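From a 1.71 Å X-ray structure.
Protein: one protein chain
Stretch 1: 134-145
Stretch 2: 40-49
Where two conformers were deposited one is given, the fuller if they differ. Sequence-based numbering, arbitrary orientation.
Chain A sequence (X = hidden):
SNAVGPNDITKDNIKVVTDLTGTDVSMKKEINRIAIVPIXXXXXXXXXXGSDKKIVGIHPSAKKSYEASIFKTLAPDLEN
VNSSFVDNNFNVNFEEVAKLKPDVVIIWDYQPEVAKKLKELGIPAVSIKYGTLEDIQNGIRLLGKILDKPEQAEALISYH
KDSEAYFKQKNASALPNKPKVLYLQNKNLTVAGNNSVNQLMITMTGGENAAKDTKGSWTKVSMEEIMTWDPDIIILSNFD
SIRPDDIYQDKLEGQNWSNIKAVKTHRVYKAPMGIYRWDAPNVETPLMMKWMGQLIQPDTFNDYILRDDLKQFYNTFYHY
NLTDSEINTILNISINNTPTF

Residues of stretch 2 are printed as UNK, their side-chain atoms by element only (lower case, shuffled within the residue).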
# COMPACT_ATOMS: atom_id res chain seq x y z
N GLU A 134 11.49 3.38 3.18
CA GLU A 134 12.83 2.96 2.73
C GLU A 134 12.90 1.45 2.51
O GLU A 134 13.58 0.98 1.59
CB GLU A 134 13.94 3.39 3.70
CG GLU A 134 15.33 3.39 3.05
CD GLU A 134 16.49 3.52 4.04
OE1 GLU A 134 16.24 3.85 5.23
OE2 GLU A 134 17.66 3.30 3.64
N ASP A 135 12.19 0.69 3.36
CA ASP A 135 12.08 -0.77 3.21
C ASP A 135 11.47 -1.16 1.87
O ASP A 135 11.90 -2.14 1.25
CB ASP A 135 11.24 -1.38 4.35
CG ASP A 135 11.96 -1.36 5.71
OD1 ASP A 135 13.20 -1.20 5.74
OD2 ASP A 135 11.28 -1.53 6.74
N ILE A 136 10.47 -0.40 1.42
CA ILE A 136 9.90 -0.62 0.09
C ILE A 136 10.99 -0.44 -1.00
O ILE A 136 11.14 -1.30 -1.86
CB ILE A 136 8.68 0.28 -0.22
CG1 ILE A 136 7.56 0.12 0.83
CG2 ILE A 136 8.15 -0.03 -1.61
CD1 ILE A 136 6.81 -1.20 0.78
N GLN A 137 11.73 0.66 -0.95
CA GLN A 137 12.75 0.94 -1.96
C GLN A 137 13.87 -0.11 -1.98
O GLN A 137 14.26 -0.58 -3.04
CB GLN A 137 13.33 2.35 -1.77
CG GLN A 137 12.35 3.47 -2.08
CD GLN A 137 12.88 4.82 -1.62
OE1 GLN A 137 14.08 5.08 -1.65
NE2 GLN A 137 11.97 5.70 -1.19
N ASN A 138 14.38 -0.47 -0.80
CA ASN A 138 15.43 -1.49 -0.72
C ASN A 138 14.94 -2.85 -1.19
O ASN A 138 15.68 -3.59 -1.87
CB ASN A 138 16.00 -1.60 0.69
CG ASN A 138 16.72 -0.34 1.13
OD1 ASN A 138 17.31 0.36 0.31
ND2 ASN A 138 16.67 -0.05 2.42
N GLY A 139 13.68 -3.16 -0.87
CA GLY A 139 13.06 -4.40 -1.35
C GLY A 139 12.89 -4.42 -2.86
O GLY A 139 13.12 -5.44 -3.52
N ILE A 140 12.52 -3.28 -3.43
CA ILE A 140 12.41 -3.18 -4.89
C ILE A 140 13.77 -3.43 -5.56
O ILE A 140 13.86 -4.12 -6.59
CB ILE A 140 11.81 -1.83 -5.30
CG1 ILE A 140 10.32 -1.83 -4.96
CG2 ILE A 140 12.02 -1.57 -6.77
CD1 ILE A 140 9.70 -0.46 -4.95
N ARG A 141 14.82 -2.87 -4.98
CA ARG A 141 16.16 -3.00 -5.55
C ARG A 141 16.57 -4.47 -5.55
O ARG A 141 17.09 -4.99 -6.56
CB ARG A 141 17.15 -2.14 -4.78
CG ARG A 141 18.54 -2.12 -5.38
CD ARG A 141 19.37 -0.98 -4.82
NE ARG A 141 18.97 0.31 -5.37
CZ ARG A 141 18.95 1.46 -4.70
NH1 ARG A 141 18.57 2.57 -5.31
NH2 ARG A 141 19.28 1.52 -3.41
N LEU A 142 16.30 -5.14 -4.43
CA LEU A 142 16.54 -6.57 -4.30
C LEU A 142 15.77 -7.36 -5.36
O LEU A 142 16.34 -8.24 -6.03
CB LEU A 142 16.18 -7.03 -2.88
CG LEU A 142 16.14 -8.53 -2.55
CD1 LEU A 142 17.50 -9.16 -2.73
CD2 LEU A 142 15.66 -8.76 -1.14
N LEU A 143 14.47 -7.07 -5.51
CA LEU A 143 13.67 -7.74 -6.55
C LEU A 143 14.25 -7.54 -7.95
O LEU A 143 14.20 -8.44 -8.79
CB LEU A 143 12.22 -7.26 -6.49
CG LEU A 143 11.44 -7.80 -5.30
CD1 LEU A 143 10.08 -7.11 -5.28
CD2 LEU A 143 11.31 -9.31 -5.35
N GLY A 144 14.78 -6.35 -8.22
CA GLY A 144 15.42 -6.07 -9.49
C GLY A 144 16.59 -7.00 -9.78
O GLY A 144 16.78 -7.42 -10.90
N LYS A 145 17.36 -7.33 -8.74
CA LYS A 145 18.49 -8.25 -8.89
C LYS A 145 18.00 -9.68 -9.06
O LYS A 145 18.50 -10.42 -9.88
CB LYS A 145 19.41 -8.15 -7.68
CG LYS A 145 20.18 -6.84 -7.64
CD LYS A 145 21.46 -6.94 -6.84
CE LYS A 145 22.23 -5.63 -6.88
NZ LYS A 145 21.38 -4.50 -6.41
N UNK A 40 1.64 -7.55 0.87
CA UNK A 40 1.72 -6.51 -0.17
C UNK A 40 2.75 -6.77 -1.29
O UNK A 40 2.73 -6.11 -2.34
c UNK A 40 2.13 -5.25 0.60
c UNK A 40 2.61 -5.70 1.93
c UNK A 40 2.08 -7.07 2.20
N UNK A 41 3.65 -7.71 -1.04
CA UNK A 41 4.77 -7.93 -1.95
C UNK A 41 4.41 -8.68 -3.23
O UNK A 41 5.22 -8.72 -4.15
c UNK A 41 9.48 -5.51 -1.96
n UNK A 41 6.92 -5.87 1.22
c UNK A 41 9.63 -4.58 -0.92
c UNK A 41 6.16 -6.94 0.83
c UNK A 41 8.50 -6.50 -1.90
c UNK A 41 6.59 -7.41 -0.38
c UNK A 41 7.66 -6.55 -0.78
c UNK A 41 5.98 -8.52 -1.19
c UNK A 41 8.84 -4.62 0.19
c UNK A 41 7.85 -5.61 0.25
N UNK A 42 3.21 -9.26 -3.31
CA UNK A 42 2.75 -9.86 -4.57
C UNK A 42 2.58 -8.74 -5.59
O UNK A 42 3.11 -8.81 -6.70
c UNK A 42 1.49 -10.71 -4.39
c UNK A 42 0.85 -11.05 -5.73
o UNK A 42 1.84 -11.92 -3.74
N UNK A 43 1.88 -7.68 -5.20
CA UNK A 43 1.73 -6.53 -6.09
C UNK A 43 3.08 -5.87 -6.41
O UNK A 43 3.28 -5.35 -7.51
o UNK A 43 1.24 -4.90 -4.34
c UNK A 43 0.73 -5.53 -5.49
N UNK A 44 4.01 -5.88 -5.46
CA UNK A 44 5.30 -5.26 -5.70
C UNK A 44 6.16 -6.07 -6.69
O UNK A 44 6.82 -5.51 -7.55
c UNK A 44 5.24 -3.98 -3.53
c UNK A 44 5.74 -3.79 -2.10
c UNK A 44 7.41 -4.30 -4.74
c UNK A 44 6.07 -4.94 -4.40
N UNK A 45 6.15 -7.40 -6.56
CA UNK A 45 6.83 -8.23 -7.55
C UNK A 45 6.25 -8.00 -8.94
O UNK A 45 6.98 -7.85 -9.92
c UNK A 45 7.15 -10.62 -8.32
c UNK A 45 7.64 -9.94 -5.92
c UNK A 45 6.76 -9.71 -7.16
N UNK A 46 4.92 -7.94 -9.02
CA UNK A 46 4.26 -7.64 -10.28
C UNK A 46 4.78 -6.31 -10.88
O UNK A 46 5.07 -6.23 -12.07
c UNK A 46 1.13 -5.26 -12.62
c UNK A 46 1.14 -7.47 -13.55
o UNK A 46 0.26 -5.63 -14.79
c UNK A 46 2.73 -7.61 -10.12
c UNK A 46 0.84 -6.12 -13.65
c UNK A 46 1.75 -7.94 -12.39
c UNK A 46 1.75 -5.75 -11.48
c UNK A 46 2.05 -7.10 -11.34
N UNK A 47 4.87 -5.28 -10.06
CA UNK A 47 5.30 -3.97 -10.52
C UNK A 47 6.74 -3.98 -11.05
O UNK A 47 7.02 -3.39 -12.08
c UNK A 47 5.17 -2.97 -9.39
N UNK A 48 7.64 -4.66 -10.35
CA UNK A 48 9.03 -4.71 -10.78
C UNK A 48 9.18 -5.51 -12.07
O UNK A 48 9.90 -5.09 -12.97
c UNK A 48 11.37 -5.39 -10.16
c UNK A 48 9.86 -4.41 -8.42
c UNK A 48 9.93 -5.29 -9.67
N UNK A 49 8.49 -6.65 -12.18
CA UNK A 49 8.59 -7.48 -13.37
C UNK A 49 7.71 -6.97 -14.50
O UNK A 49 7.84 -7.43 -15.63
o UNK A 49 8.41 -11.04 -14.15
c UNK A 49 8.23 -8.94 -13.05
c UNK A 49 8.96 -9.94 -13.94
o UNK A 49 10.09 -9.63 -14.41

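Position 40 carries three side-chain carbons that close a ring onto the backbone N, and none of them touches stretch 1. That closure is unique to proline, so this is Pro 40; its nearest side-chain approach is CB to Ile 136 CD1, 6.2 Å, too far for contact.

Position 41 has one carbon leading into fused five- and six-membered rings that hold eight carbons and one nitrogen, an indole. Its CA-to-CB bond points sideways, but the ring end comes nearer to the other helix, and its six-membered ring lies against the backbone there. The residue is Trp 41. CH2 approaches Gly 139 CA at 3.5 Å and Ile 136 O at 3.7 Å, while CZ3 meets Leu 143 CD1 at 3.7 Å, with that methyl at the ring edge, near its plane.

Position 42 has one carbon bearing one oxygen and one carbon, and lies out of reach of stretch 1. This is the branched hydroxyl side chain of Thr 42. Position 43 has one carbon and then one oxygen, also out of reach, hence Ser 43; its OG donates a hydrogen bond to Pro 40 O at 2.8 Å, tying the side chain back to the backbone three residues earlier.

Position 44 shows four carbons, forked at the first, one arm two carbons long. Its CA-to-CB bond points toward stretch 1, and its carbons pack on Ile 136, Ile 140 and Leu 143. This beta-branched pattern is isoleucine. In Ile 44, CG2 packs on Ile 140 CG1 at 3.8 Å and Leu 143 CD1 at 3.9 Å, and CD1 reaches Ile 136 CD1 at 4.0 Å.

Position 45 has three carbons, one carrying the other two, and one of them packs on Leu 143: Val 45. Although its CA-to-CB bond runs sideways, CG2 lies 3.8 Å from Leu 143 CD2. Position 46 has one carbon, then a six-carbon ring bearing an oxygen, out of reach of stretch 1, which defines Tyr 46. Position 47 has a single carbon, likewise without contact, so it is Ala 47.

Position 48 repeats the three-carbon fork, directed toward stretch 1, where it packs on Ile 140, Leu 143 and Gly 144, and is Val 48. Its CG2 is 3.9 Å from Ile 140 CG2, and its CG1 is 4.0 Å from Gly 144 N. Position 49 has two carbons, the second carrying two oxygens, and makes no contact with stretch 1: the short carboxylate of Asp 49.

The contacts fall on 41, 44, 45 and 48, the spacing expected for one side of a helix. The helix axes approach to 9.8 Å at an angle of 55°, and 412 Å² is buried in total. No hydrogen bond crosses between the stretches, so the contact rests on apolar packing. Leu 143 is the knob, seated among Trp 41, Ile 44, Val 45 and Val 48. Gly 139 makes room for the indole: an ideal CB there would lie 2.1 Å from Trp 41 CH2, a clash. Beyond Leu 143, Gly 144 brings its CA within 6.7 Å of Val 48 CA, the closer of the two backbone registers.

Stretch 2 40-49: PWTSIVYAVD
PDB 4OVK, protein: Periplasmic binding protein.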